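PDB 4N0L: predicted component of a thermophile-specific DNA repair system, contains a RAMP domain from Methanopyrus kandleri, which is the type III-A CRISPR protein Csm3, a zinc-containing RAMP protein with an RRM-like fold that binds crRNA and may act as an endonuclease. Local coordinates for residues G32-V38 with I257-T261; R57-F62 with L251-I257. Residue numbers count along the deposited sequence, not the author numbering.

Interaction 1: G32-V38 with I257-T261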
loop_
_atom_site.group_PDB
_atom_site.type_symbol
_atom_site.label_atom_id
_atom_site.label_comp_id
_atom_site.label_asym_id
_atom_site.label_seq_id
_atom_site.Cartn_x
_atom_site.Cartn_y
_atom_site.Cartn_z
ATOM N N GLY A 32 13.309 -12.457 -16.777
ATOM C CA GLY A 32 12.766 -12.327 -15.436
ATOM C C GLY A 32 13.667 -11.580 -14.471
ATOM O O GLY A 32 13.741 -11.922 -13.291
ATOM N N GLY A 33 14.353 -10.557 -14.973
ATOM C CA GLY A 33 15.322 -9.822 -14.179
ATOM C C GLY A 33 14.776 -8.559 -13.532
ATOM O O GLY A 33 14.019 -8.631 -12.565
ATOM N N LEU A 34 15.145 -7.405 -14.079
ATOM C CA LEU A 34 14.827 -6.108 -13.479
ATOM C C LEU A 34 13.344 -5.757 -13.535
ATOM O O LEU A 34 12.774 -5.607 -14.614
ATOM C CB LEU A 34 15.619 -4.991 -14.168
ATOM C CG LEU A 34 15.452 -3.560 -13.639
ATOM C CD1 LEU A 34 15.516 -3.532 -12.118
ATOM C CD2 LEU A 34 16.522 -2.655 -14.220
ATOM N N ASP A 35 12.723 -5.649 -12.365
ATOM C CA ASP A 35 11.400 -5.046 -12.244
ATOM C C ASP A 35 11.538 -3.576 -11.841
ATOM O O ASP A 35 11.895 -3.274 -10.703
ATOM C CB ASP A 35 10.548 -5.805 -11.224
ATOM C CG ASP A 35 9.271 -5.063 -10.855
ATOM O OD1 ASP A 35 8.667 -4.424 -11.743
ATOM O OD2 ASP A 35 8.875 -5.113 -9.670
ATOM N N ASN A 36 11.276 -2.665 -12.775
ATOM C CA ASN A 36 11.400 -1.233 -12.497
ATOM C C ASN A 36 10.097 -0.483 -12.762
ATOM O O ASN A 36 9.685 -0.335 -13.912
ATOM C CB ASN A 36 12.535 -0.618 -13.323
ATOM C CG ASN A 36 12.687 0.878 -13.088
ATOM O OD1 ASN A 36 12.316 1.396 -12.034
ATOM N ND2 ASN A 36 13.244 1.579 -14.073
ATOM N N PRO A 37 9.451 0.003 -11.691
ATOM C CA PRO A 37 8.149 0.675 -11.772
ATOM C C PRO A 37 8.233 2.087 -12.345
ATOM O O PRO A 37 7.219 2.626 -12.793
ATOM C CB PRO A 37 7.692 0.716 -10.313
ATOM C CG PRO A 37 8.964 0.781 -9.540
ATOM C CD PRO A 37 9.949 -0.065 -10.304
ATOM N N VAL A 38 9.426 2.673 -12.334
ATOM C CA VAL A 38 9.616 4.010 -12.882
ATOM C C VAL A 38 9.538 3.956 -14.401
ATOM O O VAL A 38 10.396 3.368 -15.057
ATOM C CB VAL A 38 10.965 4.620 -12.457
ATOM C CG1 VAL A 38 11.148 5.992 -13.088
ATOM C CG2 VAL A 38 11.048 4.712 -10.942
ATOM N N ILE A 257 11.342 0.361 -4.428
ATOM C CA ILE A 257 10.075 0.342 -5.159
ATOM C C ILE A 257 10.095 -0.710 -6.259
ATOM O O ILE A 257 9.050 -1.113 -6.767
ATOM C CB ILE A 257 9.750 1.711 -5.792
ATOM C CG1 ILE A 257 10.921 2.184 -6.657
ATOM C CG2 ILE A 257 9.436 2.739 -4.724
ATOM C CD1 ILE A 257 10.685 3.521 -7.325
ATOM N N GLY A 258 11.296 -1.140 -6.626
ATOM C CA GLY A 258 11.472 -2.186 -7.612
ATOM C C GLY A 258 12.569 -3.115 -7.143
ATOM O O GLY A 258 13.018 -3.024 -5.998
ATOM N N HIS A 259 13.011 -4.007 -8.023
ATOM C CA HIS A 259 14.070 -4.940 -7.668
ATOM C C HIS A 259 14.725 -5.533 -8.905
ATOM O O HIS A 259 14.102 -5.652 -9.961
ATOM C CB HIS A 259 13.526 -6.068 -6.782
ATOM C CG HIS A 259 12.523 -6.943 -7.467
ATOM N ND1 HIS A 259 12.885 -8.026 -8.239
ATOM C CD2 HIS A 259 11.170 -6.895 -7.500
ATOM C CE1 HIS A 259 11.799 -8.608 -8.716
ATOM N NE2 HIS A 259 10.744 -7.940 -8.283
ATOM N N SER A 260 15.995 -5.889 -8.767
ATOM C CA SER A 260 16.668 -6.714 -9.756
ATOM C C SER A 260 16.561 -8.163 -9.303
ATOM O O SER A 260 15.792 -8.474 -8.396
ATOM C CB SER A 260 18.128 -6.289 -9.931
ATOM O OG SER A 260 18.844 -6.398 -8.714
ATOM N N THR A 261 17.310 -9.052 -9.945
ATOM C CA THR A 261 17.374 -10.441 -9.507
ATOM C C THR A 261 17.921 -10.553 -8.081
ATOM O O THR A 261 17.394 -11.305 -7.260
ATOM C CB THR A 261 18.250 -11.285 -10.450
ATOM O OG1 THR A 261 17.809 -11.111 -11.803
ATOM C CG2 THR A 261 18.179 -12.758 -10.071
HETATM O O HOH W 1 7.671 -2.827 -8.601
#

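Interaction 2: R57-F62 with L251-I257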
loop_
_atom_site.group_PDB
_atom_site.type_symbol
_atom_site.label_atom_id
_atom_site.label_comp_id
_atom_site.label_asym_id
_atom_site.label_seq_id
_atom_site.Cartn_x
_atom_site.Cartn_y
_atom_site.Cartn_z
ATOM N N ARG A 57 3.680 -3.251 -5.245
ATOM C CA ARG A 57 4.958 -3.448 -4.574
ATOM C C ARG A 57 4.779 -3.484 -3.059
ATOM O O ARG A 57 5.326 -4.359 -2.385
ATOM C CB ARG A 57 5.947 -2.350 -4.973
ATOM C CG ARG A 57 7.310 -2.452 -4.305
ATOM C CD ARG A 57 8.046 -3.722 -4.698
ATOM N NE ARG A 57 9.408 -3.733 -4.173
ATOM C CZ ARG A 57 10.152 -4.826 -4.035
ATOM N NH1 ARG A 57 9.666 -6.012 -4.376
ATOM N NH2 ARG A 57 11.382 -4.736 -3.546
ATOM N N ALA A 58 4.009 -2.540 -2.528
ATOM C CA ALA A 58 3.708 -2.508 -1.100
ATOM C C ALA A 58 3.011 -3.792 -0.646
ATOM O O ALA A 58 3.298 -4.315 0.431
ATOM C CB ALA A 58 2.858 -1.292 -0.766
ATOM N N ARG A 59 2.095 -4.292 -1.471
ATOM C CA ARG A 59 1.377 -5.526 -1.165
ATOM C C ARG A 59 2.300 -6.739 -1.163
ATOM O O ARG A 59 2.248 -7.571 -0.254
ATOM C CB ARG A 59 0.245 -5.752 -2.165
ATOM C CG ARG A 59 -0.677 -6.901 -1.785
ATOM C CD ARG A 59 -1.671 -7.210 -2.895
ATOM N NE ARG A 59 -2.799 -8.008 -2.422
ATOM C CZ ARG A 59 -2.723 -9.285 -2.054
ATOM N NH1 ARG A 59 -3.812 -9.915 -1.636
ATOM N NH2 ARG A 59 -1.569 -9.936 -2.114
ATOM N N ALA A 60 3.129 -6.840 -2.198
ATOM C CA ALA A 60 4.048 -7.963 -2.357
ATOM C C ALA A 60 5.030 -8.069 -1.192
ATOM O O ALA A 60 5.380 -9.170 -0.764
ATOM C CB ALA A 60 4.799 -7.843 -3.672
ATOM N N LEU A 61 5.476 -6.925 -0.684
ATOM C CA LEU A 61 6.432 -6.904 0.420
ATOM C C LEU A 61 5.757 -7.121 1.772
ATOM O O LEU A 61 6.291 -7.823 2.633
ATOM C CB LEU A 61 7.207 -5.585 0.431
ATOM C CG LEU A 61 8.039 -5.295 -0.817
ATOM C CD1 LEU A 61 8.689 -3.927 -0.722
ATOM C CD2 LEU A 61 9.086 -6.380 -1.016
ATOM N N PHE A 62 4.589 -6.514 1.961
ATOM C CA PHE A 62 3.850 -6.679 3.208
ATOM C C PHE A 62 3.412 -8.120 3.442
ATOM O O PHE A 62 3.497 -8.622 4.561
ATOM C CB PHE A 62 2.622 -5.772 3.251
ATOM C CG PHE A 62 1.793 -5.949 4.491
ATOM C CD1 PHE A 62 2.266 -5.520 5.721
ATOM C CD2 PHE A 62 0.551 -6.569 4.432
ATOM C CE1 PHE A 62 1.510 -5.691 6.868
ATOM C CE2 PHE A 62 -0.208 -6.743 5.577
ATOM C CZ PHE A 62 0.273 -6.305 6.796
ATOM N N LEU A 251 8.665 -1.000 4.387
ATOM C CA LEU A 251 9.263 -2.123 3.673
ATOM C C LEU A 251 9.733 -1.718 2.281
ATOM O O LEU A 251 10.783 -2.163 1.817
ATOM C CB LEU A 251 8.271 -3.278 3.571
ATOM C CG LEU A 251 7.936 -3.979 4.887
ATOM C CD1 LEU A 251 6.743 -4.897 4.706
ATOM C CD2 LEU A 251 9.140 -4.750 5.406
ATOM N N VAL A 252 8.939 -0.886 1.612
ATOM C CA VAL A 252 9.300 -0.372 0.296
ATOM C C VAL A 252 10.556 0.502 0.400
ATOM O O VAL A 252 11.420 0.470 -0.479
ATOM C CB VAL A 252 8.140 0.425 -0.336
ATOM C CG1 VAL A 252 8.573 1.050 -1.651
ATOM C CG2 VAL A 252 6.947 -0.487 -0.569
ATOM N N GLU A 253 10.652 1.278 1.475
ATOM C CA GLU A 253 11.854 2.067 1.747
ATOM C C GLU A 253 13.083 1.168 1.896
ATOM O O GLU A 253 14.127 1.431 1.304
ATOM C CB GLU A 253 11.676 2.926 3.006
ATOM C CG GLU A 253 10.631 4.031 2.863
ATOM C CD GLU A 253 10.514 4.913 4.099
ATOM O OE1 GLU A 253 10.863 4.449 5.204
ATOM O OE2 GLU A 253 10.059 6.070 3.967
ATOM N N ASP A 254 12.944 0.100 2.677
ATOM C CA ASP A 254 14.062 -0.797 2.969
ATOM C C ASP A 254 14.474 -1.672 1.786
ATOM O O ASP A 254 15.636 -2.064 1.675
ATOM C CB ASP A 254 13.720 -1.707 4.154
ATOM C CG ASP A 254 13.655 -0.960 5.471
ATOM O OD1 ASP A 254 13.106 -1.527 6.439
ATOM O OD2 ASP A 254 14.138 0.190 5.540
ATOM N N GLN A 255 13.526 -1.992 0.911
ATOM C CA GLN A 255 13.788 -2.975 -0.136
ATOM C C GLN A 255 13.642 -2.428 -1.558
ATOM O O GLN A 255 13.941 -3.130 -2.522
ATOM C CB GLN A 255 12.866 -4.184 0.056
ATOM C CG GLN A 255 13.252 -5.067 1.241
ATOM C CD GLN A 255 12.220 -6.141 1.539
ATOM O OE1 GLN A 255 11.436 -6.022 2.482
ATOM N NE2 GLN A 255 12.222 -7.203 0.740
ATOM N N GLY A 256 13.182 -1.187 -1.692
ATOM C CA GLY A 256 13.082 -0.553 -2.999
ATOM C C GLY A 256 11.700 -0.640 -3.624
ATOM O O GLY A 256 10.967 -1.604 -3.387
ATOM N N ILE A 257 11.342 0.361 -4.428
ATOM C CA ILE A 257 10.075 0.342 -5.159
ATOM C C ILE A 257 10.095 -0.710 -6.259
ATOM O O ILE A 257 9.050 -1.113 -6.767
ATOM C CB ILE A 257 9.750 1.711 -5.792
ATOM C CG1 ILE A 257 10.921 2.184 -6.657
ATOM C CG2 ILE A 257 9.436 2.739 -4.724
ATOM C CD1 ILE A 257 10.685 3.521 -7.325
HETATM O O HOH W 2 9.253 -8.174 2.894
#

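Interaction 1: G32-V38 with I257-T261
Backbone hydrogen bonds define this contact. D35 N donates to H259 O at 2.8 Å and H259 N returns the bond to D35 O at 3.0 Å, an antiparallel hydrogen-bonded pair and a single bridge: the loop after helix 26-31 runs against strand 258-259, which itself pairs with strand 264-265, so D35 lies at the open edge of that small hairpin. D35 O also takes a CA-H...O contact from G258 CA at 3.3 Å; a side chain at G258 would collide with D35 O and with the ring of P37.

Side chains add a CH-pi contact, with D35 CB 3.9 Å from the centroid of the H259 imidazole and over its face. The ring is oriented by its own bond from H259 ND1 to S260 O, 2.9 Å. Further along, P37 CG lies 3.8 Å from I257 CG1 and V38 CG2 lies 3.8 Å from I257 CD1, both apolar contacts.

One water donates to D35 OD2 (2.8 Å) and to I257 O (2.9 Å). An Asx turn, V38 N to N36 OD1 at 3.2 Å, shapes the loop beside the bridge. With its direct hydrogen bonds made entirely by main-chain atoms, the pairing depends on backbone path rather than on side-chain polarity.

Interaction 2: R57-F62 with L251-I257
L61 lies across the helix at 251-255, its CB 4.0 Å from L251 CB and its CD1 3.9 Å from V252 CG2. V252 CG2 also reaches A58, 4.2 Å from A58 CB, while L251 CD1 comes within 3.7 Å of F62 CA. The two helical segments cross almost at right angles, 87° with axes 9.8 Å apart, so the apolar contact is compact. Helix 238-255 packs on the central antiparallel sheet of the RRM-like fold, V252 touching V268 and F270 of strand 268-278, and helix 51-69 crosses helix 238-255; the F62 side chain is about 9 Å from the zinc ion. Polar contacts gather where helix 238-255 ends. G256 leaves helical geometry with positive phi, and its carbonyl accepts from the R57 guanidinium: R57 NE to G256 O is 2.8 Å, with weak bonds of 3.2 Å from R57 NH2 to G256 O and to Q255 O. A water donates to L61 O at 3.0 Å and to Q255 OE1 at 3.1 Å.

From the N terminus, the chain passes strand 7-16 and helix 26-31, then enters the loop 32-38 that waits for its partner in interaction 1. Helix 51-69 follows, carrying 57-62. After the zinc-binding residues comes helix 238-255, and its end, from L251, 189 residues on from F62, closes the inner loop in interaction 2; strand 258-259 comes next and interaction 1 closes the outer one, so the second contact is nested within the first. I257 belongs to both. R57 links them as well, its NH2 3.4 Å from G258 O and its NH1 3.6 Å from H259 CD2 in packing contacts. Together they join the early loop, two crossing helices and the 258-265 hairpin.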